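Takeout-like protein 1 (Epiphyas postvittana, PDB 3E8T) probably carries hydrophobic ligands in an insect, holding a long lipid such as ubiquinone-8 in an internal tunnel. Local coordinates at residues E84-D90 against K119-L125; L24-V28 against L66-I71; E37-D43 against K200-N204; N9-S13 against N73-L78. One frame throughout, in Å; residues are numbered along the deposited sequence. Where two conformers were deposited one is given.

Interaction 1: residues E84-D90 against K119-L125. With UQ8 (Ubiquinone-8), chain B.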
# COMPACT_ATOMS: atom_id res chain seq x y z
N GLU A 84 12.95 9.04 0.74
CA GLU A 84 12.77 7.82 -0.04
C GLU A 84 12.77 6.65 0.89
O GLU A 84 13.71 6.48 1.69
CB GLU A 84 13.90 7.64 -1.04
CG GLU A 84 13.99 8.74 -2.09
CD GLU A 84 14.92 8.40 -3.25
OE1 GLU A 84 15.38 7.23 -3.37
OE2 GLU A 84 15.17 9.31 -4.09
N VAL A 85 11.71 5.83 0.80
CA VAL A 85 11.53 4.65 1.61
C VAL A 85 11.36 3.43 0.69
O VAL A 85 10.47 3.40 -0.17
CB VAL A 85 10.29 4.74 2.56
CG1 VAL A 85 10.25 3.57 3.46
CG2 VAL A 85 10.30 6.06 3.38
N ASP A 86 12.23 2.45 0.88
CA ASP A 86 12.17 1.19 0.16
C ASP A 86 11.81 0.12 1.17
O ASP A 86 12.42 0.02 2.22
CB ASP A 86 13.53 0.86 -0.46
CG ASP A 86 13.86 1.76 -1.58
OD1 ASP A 86 13.19 1.63 -2.61
OD2 ASP A 86 14.78 2.59 -1.47
N PHE A 87 10.78 -0.68 0.88
CA PHE A 87 10.39 -1.76 1.78
C PHE A 87 9.76 -2.90 1.01
O PHE A 87 9.46 -2.75 -0.18
CB PHE A 87 9.43 -1.25 2.89
CG PHE A 87 8.13 -0.67 2.42
CD1 PHE A 87 6.97 -1.42 2.49
CD2 PHE A 87 8.06 0.65 1.95
CE1 PHE A 87 5.74 -0.89 2.12
CE2 PHE A 87 6.83 1.18 1.56
CZ PHE A 87 5.69 0.37 1.64
N HIS A 88 9.56 -4.01 1.68
CA HIS A 88 8.90 -5.14 1.06
C HIS A 88 8.10 -5.93 2.05
O HIS A 88 8.27 -5.79 3.26
CB HIS A 88 9.93 -6.03 0.33
CG HIS A 88 10.88 -6.73 1.24
ND1 HIS A 88 12.06 -6.17 1.69
CD2 HIS A 88 10.81 -7.95 1.82
CE1 HIS A 88 12.69 -7.03 2.49
NE2 HIS A 88 11.95 -8.12 2.59
N LEU A 89 7.16 -6.73 1.53
CA LEU A 89 6.28 -7.52 2.38
C LEU A 89 5.54 -8.57 1.57
O LEU A 89 5.56 -8.53 0.33
CB LEU A 89 5.25 -6.61 3.06
CG LEU A 89 4.18 -5.97 2.15
CD1 LEU A 89 3.02 -5.52 3.03
CD2 LEU A 89 4.71 -4.82 1.35
N ASP A 90 4.99 -9.54 2.27
CA ASP A 90 3.91 -10.35 1.76
C ASP A 90 2.61 -9.72 2.15
O ASP A 90 2.49 -9.21 3.25
CB ASP A 90 3.96 -11.79 2.30
CG ASP A 90 5.23 -12.54 1.93
OD1 ASP A 90 5.94 -12.14 1.00
OD2 ASP A 90 5.49 -13.57 2.61
N LYS A 119 3.47 -12.19 -2.89
CA LYS A 119 4.67 -12.64 -2.22
C LYS A 119 5.83 -11.78 -2.66
O LYS A 119 6.13 -11.67 -3.83
CB LYS A 119 4.95 -14.10 -2.52
CG LYS A 119 6.10 -14.66 -1.73
CD LYS A 119 6.35 -16.13 -1.96
CE LYS A 119 7.48 -16.61 -0.98
NZ LYS A 119 8.07 -17.98 -1.21
N ASN A 120 6.49 -11.17 -1.68
CA ASN A 120 7.67 -10.37 -1.87
C ASN A 120 7.39 -9.21 -2.80
O ASN A 120 8.08 -9.00 -3.80
CB ASN A 120 8.84 -11.24 -2.36
CG ASN A 120 10.18 -10.60 -2.15
OD1 ASN A 120 10.34 -9.71 -1.33
ND2 ASN A 120 11.15 -11.06 -2.92
N ILE A 121 6.41 -8.40 -2.41
CA ILE A 121 6.18 -7.17 -3.11
C ILE A 121 7.11 -6.09 -2.56
O ILE A 121 7.13 -5.87 -1.36
CB ILE A 121 4.67 -6.77 -3.17
CG1 ILE A 121 4.51 -5.51 -4.03
CG2 ILE A 121 4.10 -6.61 -1.80
CD1 ILE A 121 3.03 -5.17 -4.33
N HIS A 122 7.85 -5.44 -3.45
CA HIS A 122 8.73 -4.34 -3.13
C HIS A 122 8.09 -3.04 -3.52
O HIS A 122 7.47 -2.94 -4.58
CB HIS A 122 10.06 -4.52 -3.82
CG HIS A 122 10.90 -5.61 -3.20
ND1 HIS A 122 12.10 -5.36 -2.57
CD2 HIS A 122 10.65 -6.92 -3.00
CE1 HIS A 122 12.56 -6.48 -2.05
NE2 HIS A 122 11.73 -7.44 -2.33
N ILE A 123 8.17 -2.08 -2.61
CA ILE A 123 7.56 -0.79 -2.75
C ILE A 123 8.63 0.30 -2.62
O ILE A 123 9.47 0.24 -1.75
CB ILE A 123 6.47 -0.52 -1.69
CG1 ILE A 123 5.43 -1.62 -1.72
CG2 ILE A 123 5.84 0.84 -1.86
CD1 ILE A 123 4.62 -1.68 -2.90
N HIS A 124 8.62 1.26 -3.52
CA HIS A 124 9.48 2.45 -3.49
C HIS A 124 8.59 3.68 -3.34
O HIS A 124 7.82 4.02 -4.24
CB HIS A 124 10.35 2.54 -4.76
CG HIS A 124 11.28 3.71 -4.81
ND1 HIS A 124 12.44 3.76 -4.08
CD2 HIS A 124 11.22 4.88 -5.50
CE1 HIS A 124 13.06 4.91 -4.32
NE2 HIS A 124 12.35 5.60 -5.19
N LEU A 125 8.68 4.32 -2.19
CA LEU A 125 7.88 5.49 -1.85
C LEU A 125 8.79 6.71 -1.78
O LEU A 125 9.83 6.68 -1.13
CB LEU A 125 7.24 5.27 -0.47
CG LEU A 125 6.58 6.44 0.23
CD1 LEU A 125 5.29 6.82 -0.52
CD2 LEU A 125 6.31 6.09 1.68
C45 UQ8 B . -10.39 -9.80 -11.15
C44 UQ8 B . -9.21 -9.77 -12.12
C46 UQ8 B . -9.41 -10.85 -13.15
C43 UQ8 B . -7.87 -9.93 -11.44
C42 UQ8 B . -7.76 -9.04 -10.20
C41 UQ8 B . -7.66 -7.58 -10.62
C39 UQ8 B . -6.60 -6.87 -9.82
C40 UQ8 B . -6.92 -5.62 -9.00
C38 UQ8 B . -5.30 -7.31 -9.87
C37 UQ8 B . -4.25 -6.74 -9.17
C36 UQ8 B . -3.10 -7.74 -9.30
C34 UQ8 B . -1.90 -7.37 -8.44
C35 UQ8 B . -0.91 -8.34 -8.36
C33 UQ8 B . -1.86 -6.17 -7.73
C32 UQ8 B . -0.83 -5.67 -6.93
C31 UQ8 B . -1.46 -4.72 -5.89
C29 UQ8 B . -0.43 -3.97 -5.05
C30 UQ8 B . 0.82 -3.33 -5.74
C28 UQ8 B . -0.60 -3.85 -3.68
C27 UQ8 B . 0.26 -3.20 -2.81
C26 UQ8 B . -0.48 -2.60 -1.61
C24 UQ8 B . 0.51 -2.11 -0.55
C25 UQ8 B . 1.36 -3.10 0.26
C23 UQ8 B . 0.64 -0.75 -0.33
C22 UQ8 B . 1.48 -0.12 0.60
C21 UQ8 B . 1.45 1.39 0.42
C19 UQ8 B . 2.57 2.15 1.13
C20 UQ8 B . 2.59 3.64 0.77
C18 UQ8 B . 2.62 1.91 2.64
C17 UQ8 B . 3.70 2.77 3.32
C16 UQ8 B . 4.11 2.24 4.70
C14 UQ8 B . 4.87 3.33 5.44
C15 UQ8 B . 5.86 4.21 4.65
C13 UQ8 B . 4.67 3.56 6.80
C12 UQ8 B . 5.34 4.56 7.50
C11 UQ8 B . 5.51 4.25 9.00
C9 UQ8 B . 6.72 5.01 9.59
C10 UQ8 B . 7.16 6.19 8.71
C8 UQ8 B . 6.36 5.47 11.00
C7 UQ8 B . 6.19 6.99 11.11
C6 UQ8 B . 7.53 7.75 11.28
C1 UQ8 B . 7.76 8.91 10.54
C1M UQ8 B . 6.77 9.34 9.66
C2 UQ8 B . 8.96 9.63 10.65
O2 UQ8 B . 9.16 10.66 10.00
C3 UQ8 B . 9.94 9.20 11.53
O3 UQ8 B . 11.10 9.91 11.64
C3M UQ8 B . 10.94 10.97 12.58
C4 UQ8 B . 9.75 8.05 12.27
O4 UQ8 B . 10.73 7.64 13.13
C4M UQ8 B . 11.98 7.53 12.44
C5 UQ8 B . 8.55 7.33 12.15
O5 UQ8 B . 8.40 6.31 12.84
O HOH W 1 13.34 7.82 -6.34
O HOH W 2 11.79 -0.94 -2.94
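Phe-87 and His-88 both set CG between the backbone N and the carbonyl carbon (chi1 61° and 67°), and each ring is thereby swung beside its antiparallel neighbour, Ile-123 or His-122. CB of Ile-123 sits over one face of the Phe-87 ring, 3.8 Å from its centroid and offset toward the rim, while Ile-123 CG2 lies 3.5 Å from Phe-87 CZ. On the other side of the sheet the two imidazoles lie nearly parallel but slid apart, so that His-88 CB, rather than its ring, covers the centre of the His-122 ring at 3.4 Å from the centroid. His-88 ND1 turns to Asp-72 of the adjoining strand. The strands belong to the long, curled antiparallel sheet of the takeout and juvenile hormone-binding protein fold; its inner side here carries Val-85, Phe-87, Leu-89, Ile-121, Ile-123 and Leu-125, and Phe-87, Leu-89, Ile-121 and Leu-125 meet ubiquinone-8. Phe-87 CZ approaches C17 of the isoprenoid chain to 3.5 Å, and Leu-125 CD2 meets C15 at 3.5 Å. On the histidine side, His-124 ND1 donates a nearly straight bond of 2.7 Å to Asp-86 OD1, in the plane of the imidazole but 32° out of that of the carboxylate. A water donates to the same oxygen and to Ile-123 O. Beyond the last bridge, Asp-90 OD1 accepts from Asn-120 N at 2.9 Å, where the chain turns its corner.

Interaction 2: residues L24-V28 against L66-I71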
# COMPACT_ATOMS: atom_id res chain seq x y z
N LEU A 24 6.93 0.99 12.91
CA LEU A 24 5.91 0.57 11.97
C LEU A 24 4.79 -0.26 12.60
O LEU A 24 3.62 0.05 12.33
CB LEU A 24 6.57 -0.20 10.82
CG LEU A 24 5.59 -0.88 9.81
CD1 LEU A 24 5.01 0.22 9.07
CD2 LEU A 24 6.39 -1.85 8.90
N PRO A 25 5.08 -1.38 13.29
CA PRO A 25 3.94 -2.20 13.76
C PRO A 25 2.99 -1.47 14.70
O PRO A 25 1.76 -1.65 14.63
CB PRO A 25 4.60 -3.39 14.44
CG PRO A 25 5.99 -3.42 13.95
CD PRO A 25 6.38 -2.03 13.61
N THR A 26 3.53 -0.62 15.55
CA THR A 26 2.70 0.10 16.47
C THR A 26 1.89 1.17 15.72
O THR A 26 0.69 1.36 15.98
CB THR A 26 3.59 0.72 17.57
OG1 THR A 26 4.27 -0.35 18.24
CG2 THR A 26 2.74 1.53 18.52
N PHE A 27 2.49 1.81 14.74
CA PHE A 27 1.78 2.80 13.96
C PHE A 27 0.62 2.19 13.15
O PHE A 27 -0.51 2.69 13.17
CB PHE A 27 2.76 3.51 13.03
CG PHE A 27 2.13 4.57 12.19
CD1 PHE A 27 1.70 5.78 12.76
CD2 PHE A 27 1.91 4.35 10.82
CE1 PHE A 27 1.10 6.74 11.97
CE2 PHE A 27 1.30 5.33 10.03
CZ PHE A 27 0.91 6.52 10.61
N VAL A 28 0.89 1.08 12.48
CA VAL A 28 -0.12 0.51 11.64
C VAL A 28 -1.24 -0.19 12.43
O VAL A 28 -2.31 -0.40 11.89
CB VAL A 28 0.42 -0.43 10.55
CG1 VAL A 28 1.42 0.29 9.65
CG2 VAL A 28 0.91 -1.67 11.11
N LEU A 66 0.81 -5.16 6.23
CA LEU A 66 1.73 -4.04 6.46
C LEU A 66 2.48 -4.16 7.80
O LEU A 66 3.60 -3.70 7.90
CB LEU A 66 1.03 -2.68 6.36
CG LEU A 66 1.88 -1.43 6.18
CD1 LEU A 66 2.79 -1.53 4.95
CD2 LEU A 66 0.95 -0.21 6.03
N LYS A 67 1.88 -4.78 8.81
CA LYS A 67 2.53 -4.95 10.13
C LYS A 67 3.85 -5.67 9.98
O LYS A 67 4.76 -5.49 10.81
CB LYS A 67 1.63 -5.77 11.07
CG LYS A 67 2.16 -5.94 12.48
CD LYS A 67 1.09 -6.44 13.45
CE LYS A 67 0.68 -7.89 13.24
NZ LYS A 67 -0.31 -8.33 14.31
N GLY A 68 3.93 -6.56 9.00
CA GLY A 68 5.07 -7.43 8.77
C GLY A 68 6.07 -6.93 7.76
O GLY A 68 7.00 -7.66 7.38
N ALA A 69 5.89 -5.70 7.31
CA ALA A 69 6.77 -5.15 6.31
C ALA A 69 8.20 -5.01 6.83
O ALA A 69 8.40 -4.72 8.01
CB ALA A 69 6.29 -3.84 5.79
N VAL A 70 9.15 -5.23 5.93
CA VAL A 70 10.58 -5.08 6.21
C VAL A 70 11.03 -3.81 5.52
O VAL A 70 10.87 -3.66 4.30
CB VAL A 70 11.36 -6.27 5.73
CG1 VAL A 70 12.84 -6.07 5.96
CG2 VAL A 70 10.88 -7.53 6.47
N ILE A 71 11.58 -2.87 6.29
CA ILE A 71 12.09 -1.63 5.76
C ILE A 71 13.51 -1.87 5.28
O ILE A 71 14.40 -2.18 6.07
CB ILE A 71 12.08 -0.48 6.78
CG1 ILE A 71 10.72 -0.33 7.45
CG2 ILE A 71 12.51 0.82 6.13
CD1 ILE A 71 9.59 -0.01 6.52
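Pro-25 and Lys-67 bring the backbones to 4.8 Å between their CA atoms, where the last turn of helix 13-28, kinked because the N atoms of Pro-25 and Thr-26 have no bond to the turn before, meets a short 3-10 turn, 66-68, that interrupts strand 54-77. Leu-24 covers the largest area. With CG anti to the backbone N (chi1 173°), its CD2 branch rests against Leu-66 O, at 3.5 Å, and Ala-69 CB, at 3.7 Å from that same CD2; CD1 of Ile-71 lies a little farther along. One turn on, Val-28 divides its two methyls: CG1 crosses to CD2 of Leu-66 in one of its two conformers, 3.7 Å away, whereas CG2 rests against Lys-67 CA at 3.8 Å. Pro-25 CG lies 4.0 Å from Lys-67 O. Leu-66 also touches ubiquinone-8, which places this junction directly on the wall of the ligand tunnel. Gln-21, one turn earlier in the helix, bonds with its side-chain amide to Ala-69 O and Ile-71 N. No hydrogen bond joins 24-28 to 66-71, so the helix end is held against the turn by van der Waals contact, with polar ties such as those of Gln-21 nearby and with Leu-66 O engaged by Ala-69 N within its own turn.

Interaction 3: residues E37-D43 against K200-N204. With UQ8 (Ubiquinone-8), chain B.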
# COMPACT_ATOMS: atom_id res chain seq x y z
N GLU A 37 -6.10 5.83 11.67
CA GLU A 37 -6.87 4.65 11.40
C GLU A 37 -6.00 3.39 11.42
O GLU A 37 -4.79 3.46 11.27
CB GLU A 37 -7.51 4.83 10.03
CG GLU A 37 -8.39 6.09 9.93
CD GLU A 37 -8.89 6.41 8.51
OE1 GLU A 37 -8.08 6.74 7.60
OE2 GLU A 37 -10.12 6.33 8.29
N VAL A 38 -6.60 2.23 11.65
CA VAL A 38 -5.88 0.97 11.57
C VAL A 38 -5.42 0.74 10.12
O VAL A 38 -6.17 0.91 9.17
CB VAL A 38 -6.77 -0.20 12.00
CG1 VAL A 38 -6.05 -1.54 11.88
CG2 VAL A 38 -7.35 0.04 13.40
N MET A 39 -4.16 0.37 9.95
CA MET A 39 -3.59 0.12 8.61
C MET A 39 -3.18 -1.30 8.39
O MET A 39 -2.66 -1.63 7.33
CB MET A 39 -2.44 1.09 8.33
CG MET A 39 -2.96 2.51 8.10
SD MET A 39 -1.77 3.81 8.27
CE MET A 39 -1.79 4.05 10.07
N ASP A 40 -3.41 -2.18 9.36
CA ASP A 40 -3.28 -3.64 9.17
C ASP A 40 -4.24 -4.26 10.18
O ASP A 40 -3.94 -4.32 11.37
CB ASP A 40 -1.84 -4.17 9.31
CG ASP A 40 -1.72 -5.64 8.85
OD1 ASP A 40 -2.77 -6.28 8.57
OD2 ASP A 40 -0.59 -6.19 8.76
N VAL A 41 -5.44 -4.64 9.76
CA VAL A 41 -5.92 -4.72 8.38
C VAL A 41 -6.41 -3.35 7.97
O VAL A 41 -7.14 -2.69 8.72
CB VAL A 41 -7.04 -5.75 8.30
CG1 VAL A 41 -7.61 -5.81 6.93
CG2 VAL A 41 -6.53 -7.15 8.64
N LEU A 42 -5.98 -2.89 6.82
CA LEU A 42 -6.43 -1.62 6.26
C LEU A 42 -7.71 -1.79 5.47
O LEU A 42 -7.77 -2.62 4.59
CB LEU A 42 -5.36 -1.06 5.31
CG LEU A 42 -5.64 0.24 4.58
CD1 LEU A 42 -5.82 1.43 5.53
CD2 LEU A 42 -4.59 0.55 3.53
N ASP A 43 -8.73 -1.00 5.84
CA ASP A 43 -9.95 -0.95 5.06
C ASP A 43 -9.75 -0.02 3.87
O ASP A 43 -9.33 1.11 4.02
CB ASP A 43 -11.11 -0.50 5.97
CG ASP A 43 -11.68 -1.64 6.80
OD1 ASP A 43 -12.29 -2.54 6.20
OD2 ASP A 43 -11.54 -1.67 8.06
N LYS A 200 -4.68 6.35 1.51
CA LYS A 200 -5.11 6.27 2.90
C LYS A 200 -3.93 6.28 3.86
O LYS A 200 -3.95 6.97 4.88
CB LYS A 200 -5.93 4.99 3.12
CG LYS A 200 -6.58 4.85 4.48
CD LYS A 200 -7.85 4.04 4.37
CE LYS A 200 -8.51 3.85 5.71
NZ LYS A 200 -9.90 3.28 5.55
N ILE A 201 -2.92 5.48 3.56
CA ILE A 201 -1.73 5.45 4.39
C ILE A 201 -1.05 6.81 4.43
O ILE A 201 -0.66 7.30 5.50
CB ILE A 201 -0.77 4.34 3.93
CG1 ILE A 201 -1.45 2.97 4.08
CG2 ILE A 201 0.54 4.37 4.70
CD1 ILE A 201 -0.84 1.87 3.30
N PHE A 202 -0.88 7.45 3.28
CA PHE A 202 -0.26 8.76 3.26
C PHE A 202 -1.01 9.77 4.09
O PHE A 202 -0.43 10.56 4.84
CB PHE A 202 -0.15 9.26 1.80
CG PHE A 202 0.48 10.61 1.67
CD1 PHE A 202 1.85 10.76 1.74
CD2 PHE A 202 -0.31 11.72 1.49
CE1 PHE A 202 2.40 12.01 1.60
CE2 PHE A 202 0.26 12.96 1.36
CZ PHE A 202 1.61 13.09 1.41
N LYS A 203 -2.33 9.81 3.95
CA LYS A 203 -3.12 10.76 4.71
C LYS A 203 -2.90 10.55 6.22
O LYS A 203 -2.80 11.50 6.98
CB LYS A 203 -4.58 10.63 4.33
CG LYS A 203 -5.51 11.57 5.02
CD LYS A 203 -6.90 11.23 4.64
CE LYS A 203 -7.37 10.01 5.39
NZ LYS A 203 -8.26 9.17 4.55
N ASN A 204 -2.84 9.30 6.67
CA ASN A 204 -2.63 8.99 8.08
C ASN A 204 -1.24 9.36 8.58
O ASN A 204 -1.10 9.96 9.66
CB ASN A 204 -2.98 7.54 8.34
CG ASN A 204 -4.48 7.34 8.50
OD1 ASN A 204 -5.03 7.56 9.58
ND2 ASN A 204 -5.16 6.94 7.43
C45 UQ8 B . -10.39 -9.80 -11.15
C44 UQ8 B . -9.21 -9.77 -12.12
C46 UQ8 B . -9.41 -10.85 -13.15
C43 UQ8 B . -7.87 -9.93 -11.44
C42 UQ8 B . -7.76 -9.04 -10.20
C41 UQ8 B . -7.66 -7.58 -10.62
C39 UQ8 B . -6.60 -6.87 -9.82
C40 UQ8 B . -6.92 -5.62 -9.00
C38 UQ8 B . -5.30 -7.31 -9.87
C37 UQ8 B . -4.25 -6.74 -9.17
C36 UQ8 B . -3.10 -7.74 -9.30
C34 UQ8 B . -1.90 -7.37 -8.44
C35 UQ8 B . -0.91 -8.34 -8.36
C33 UQ8 B . -1.86 -6.17 -7.73
C32 UQ8 B . -0.83 -5.67 -6.93
C31 UQ8 B . -1.46 -4.72 -5.89
C29 UQ8 B . -0.43 -3.97 -5.05
C30 UQ8 B . 0.82 -3.33 -5.74
C28 UQ8 B . -0.60 -3.85 -3.68
C27 UQ8 B . 0.26 -3.20 -2.81
C26 UQ8 B . -0.48 -2.60 -1.61
C24 UQ8 B . 0.51 -2.11 -0.55
C25 UQ8 B . 1.36 -3.10 0.26
C23 UQ8 B . 0.64 -0.75 -0.33
C22 UQ8 B . 1.48 -0.12 0.60
C21 UQ8 B . 1.45 1.39 0.42
C19 UQ8 B . 2.57 2.15 1.13
C20 UQ8 B . 2.59 3.64 0.77
C18 UQ8 B . 2.62 1.91 2.64
C17 UQ8 B . 3.70 2.77 3.32
C16 UQ8 B . 4.11 2.24 4.70
C14 UQ8 B . 4.87 3.33 5.44
C15 UQ8 B . 5.86 4.21 4.65
C13 UQ8 B . 4.67 3.56 6.80
C12 UQ8 B . 5.34 4.56 7.50
C11 UQ8 B . 5.51 4.25 9.00
C9 UQ8 B . 6.72 5.01 9.59
C10 UQ8 B . 7.16 6.19 8.71
C8 UQ8 B . 6.36 5.47 11.00
C7 UQ8 B . 6.19 6.99 11.11
C6 UQ8 B . 7.53 7.75 11.28
C1 UQ8 B . 7.76 8.91 10.54
C1M UQ8 B . 6.77 9.34 9.66
C2 UQ8 B . 8.96 9.63 10.65
O2 UQ8 B . 9.16 10.66 10.00
C3 UQ8 B . 9.94 9.20 11.53
O3 UQ8 B . 11.10 9.91 11.64
C3M UQ8 B . 10.94 10.97 12.58
C4 UQ8 B . 9.75 8.05 12.27
O4 UQ8 B . 10.73 7.64 13.13
C4M UQ8 B . 11.98 7.53 12.44
C5 UQ8 B . 8.55 7.33 12.15
O5 UQ8 B . 8.40 6.31 12.84
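Lys-200 O is gripped twice by Asn-204, through the helical bond from its backbone N at 3.1 Å and through the side-chain ND2 at 2.8 Å, the two donors arriving from opposite faces of the carbonyl plane. This fixes the amide of Asn-204, which binds Glu-37 through both ND2 and OD1. ND2 gives its other hydrogen to Glu-37 OE1 at 2.9 Å, almost straight and on the anti lone pair of the carboxylate, and OD1 accepts from Glu-37 N, also at 2.9 Å but with the donor well above the carbonyl plane. In Lys-200, CG is anti to the backbone N (chi1 -174°) and the chain beyond it is extended, running antiparallel to the Leu-42 side chain; its CD packs on Leu-42 CD1 at 3.5 Å, and NZ ends on Asp-43 O with a 2.7 Å bond. The carboxylate of Asp-43 is instead paired with Lys-62. Beneath these polar bonds, Met-39 SD lies 3.9 Å from Asn-204 CB, and Leu-42 CD2 packs against Ile-201. The Ile-201 CD1 methyl in turn meets C18 of ubiquinone-8 at 3.5 Å. A long helix, 182-211, is thus pinned to the entry of strand 42-51 with its apolar side on the isoprenoid chain, the helix-against-curled-sheet arrangement by which takeout and juvenile hormone-binding proteins enclose a hydrophobic ligand.

Interaction 4: residues N9-S13 against N73-L78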
# COMPACT_ATOMS: atom_id res chain seq x y z
N ASN A 9 19.50 11.26 13.99
CA ASN A 9 19.90 12.33 13.08
C ASN A 9 19.25 12.00 11.72
O ASN A 9 19.32 10.89 11.27
CB ASN A 9 21.43 12.39 12.98
CG ASN A 9 22.09 12.74 14.28
OD1 ASN A 9 22.05 13.91 14.69
ND2 ASN A 9 22.65 11.74 14.95
N LEU A 10 18.54 12.95 11.13
CA LEU A 10 17.66 12.58 9.99
C LEU A 10 18.44 12.00 8.81
O LEU A 10 17.94 11.10 8.11
CB LEU A 10 16.77 13.75 9.56
CG LEU A 10 15.61 14.08 10.54
CD1 LEU A 10 14.88 15.34 10.16
CD2 LEU A 10 14.61 12.90 10.68
N GLU A 11 19.68 12.44 8.60
CA GLU A 11 20.43 11.89 7.47
C GLU A 11 21.26 10.65 7.80
O GLU A 11 22.01 10.17 6.95
CB GLU A 11 21.25 12.96 6.80
CG GLU A 11 20.36 14.09 6.28
CD GLU A 11 21.06 14.97 5.30
OE1 GLU A 11 22.25 15.25 5.52
OE2 GLU A 11 20.40 15.42 4.32
N ASP A 12 21.11 10.10 9.00
CA ASP A 12 21.71 8.82 9.31
C ASP A 12 20.74 7.73 8.83
O ASP A 12 19.80 7.36 9.52
CB ASP A 12 21.97 8.79 10.82
CG ASP A 12 22.46 7.47 11.35
OD1 ASP A 12 22.64 6.48 10.58
OD2 ASP A 12 22.70 7.44 12.58
N SER A 13 20.98 7.25 7.62
CA SER A 13 20.04 6.31 6.98
C SER A 13 19.93 4.99 7.73
O SER A 13 18.85 4.43 7.85
CB SER A 13 20.42 6.15 5.53
OG SER A 13 19.84 5.05 4.89
N ASN A 73 15.39 0.49 3.36
CA ASN A 73 16.13 1.72 3.44
C ASN A 73 15.24 2.93 3.61
O ASN A 73 14.18 2.97 3.02
CB ASN A 73 16.99 1.93 2.18
CG ASN A 73 18.11 2.96 2.42
OD1 ASN A 73 18.94 2.77 3.31
ND2 ASN A 73 18.10 4.05 1.68
N VAL A 74 15.72 3.91 4.37
CA VAL A 74 15.13 5.22 4.48
C VAL A 74 16.23 6.24 4.22
O VAL A 74 17.28 6.18 4.89
CB VAL A 74 14.50 5.50 5.84
CG1 VAL A 74 13.97 6.92 5.88
CG2 VAL A 74 13.40 4.45 6.17
N LYS A 75 16.05 7.09 3.21
CA LYS A 75 17.00 8.17 2.89
C LYS A 75 16.24 9.47 2.92
O LYS A 75 15.33 9.73 2.11
CB LYS A 75 17.60 8.00 1.51
CG LYS A 75 18.61 9.11 1.11
CD LYS A 75 19.28 8.84 -0.25
CE LYS A 75 20.03 10.06 -0.84
NZ LYS A 75 19.73 11.37 -0.17
N TRP A 76 16.55 10.25 3.94
CA TRP A 76 15.93 11.50 4.17
C TRP A 76 16.91 12.53 3.61
O TRP A 76 18.03 12.61 4.09
CB TRP A 76 15.65 11.59 5.69
CG TRP A 76 14.83 12.69 6.07
CD1 TRP A 76 15.05 14.02 5.79
CD2 TRP A 76 13.65 12.64 6.84
NE1 TRP A 76 14.06 14.78 6.35
CE2 TRP A 76 13.18 13.97 6.98
CE3 TRP A 76 12.93 11.61 7.43
CZ2 TRP A 76 12.04 14.28 7.68
CZ3 TRP A 76 11.77 11.93 8.11
CH2 TRP A 76 11.35 13.26 8.25
N ASP A 77 16.52 13.24 2.56
CA ASP A 77 17.37 14.22 1.89
C ASP A 77 16.96 15.64 2.26
O ASP A 77 16.00 16.17 1.72
CB ASP A 77 17.30 14.04 0.39
CG ASP A 77 18.14 15.05 -0.36
OD1 ASP A 77 18.76 15.92 0.29
OD2 ASP A 77 18.14 14.98 -1.62
N LEU A 78 17.71 16.26 3.17
CA LEU A 78 17.39 17.61 3.66
C LEU A 78 17.52 18.70 2.59
O LEU A 78 16.86 19.74 2.69
CB LEU A 78 18.27 17.91 4.90
CG LEU A 78 18.00 17.11 6.20
CD1 LEU A 78 19.17 17.29 7.25
CD2 LEU A 78 16.65 17.42 6.86
O HOH W 3 18.41 9.31 5.99
O HOH W 4 20.49 5.85 1.83
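Asn-73 shares a water with Ser-13: the water accepts from Asn-73 ND2 and donates to Ser-13 OG. At Val-74 the carbonyl takes the hydroxyl hydrogen of Ser-13, OG to O 2.8 Å, from above the carbonyl plane; the serine oxygen is brought there by a chi1 of 165°, anti to its own backbone N. The amide of Val-74 goes to Thr-17, one turn into helix 13-28. That helix starts here, just after a type I turn from Asn-9 to Asp-12, with Asp-12 as N-cap bonding Cys-15 N through OD1, so the contact fastens the helix start to the end of the long strand 54-77 in this juvenile hormone-binding-protein-like fold. Trp-76 follows. Its backbone N is linked to Leu-10 O through a second water, while Leu-10 spreads both methyls over one face of the indole: CD2 stands 3.8 Å from the centroid of the six-membered ring, only 7° off the normal, and CD1 lies 3.9 Å from Trp-76 CE2. The edge of the indole meets the quinone end of ubiquinone-8, which gives Leu-10, over its face, a second-shell role. Asp-77 turns its carboxylate to Lys-79 N. At Leu-78 the backbone N donates to Glu-11 OE2 at 3.0 Å, on the anti side of the carboxylate, and the leucine methyl CD1 packs 3.5 Å from Glu-11 CG as the two side chains cross.

In the fold
Strand 54-77 runs through interactions 2 and 4, whose centres lie 19 Å apart, and pairs with the neighbouring strand 82-100 of interaction 1, so that Val-70 N meets His-88 O and Asp-86 N meets Asn-73 O. Helix 13-28 is pinned near its start by interaction 4 and at its end by interaction 2, which is nested inside the loop closed by interaction 4. Interaction 3 crosses interactions 2 and 4 along the chain and encloses interaction 1; it adjoins interaction 2 through Met-39 and Asp-40, but lies 24 Å from interaction 4, centre to centre. Sheet and helices thereby surround ubiquinone-8, which all four contacts reach through at least one residue, consistent with a carrier role.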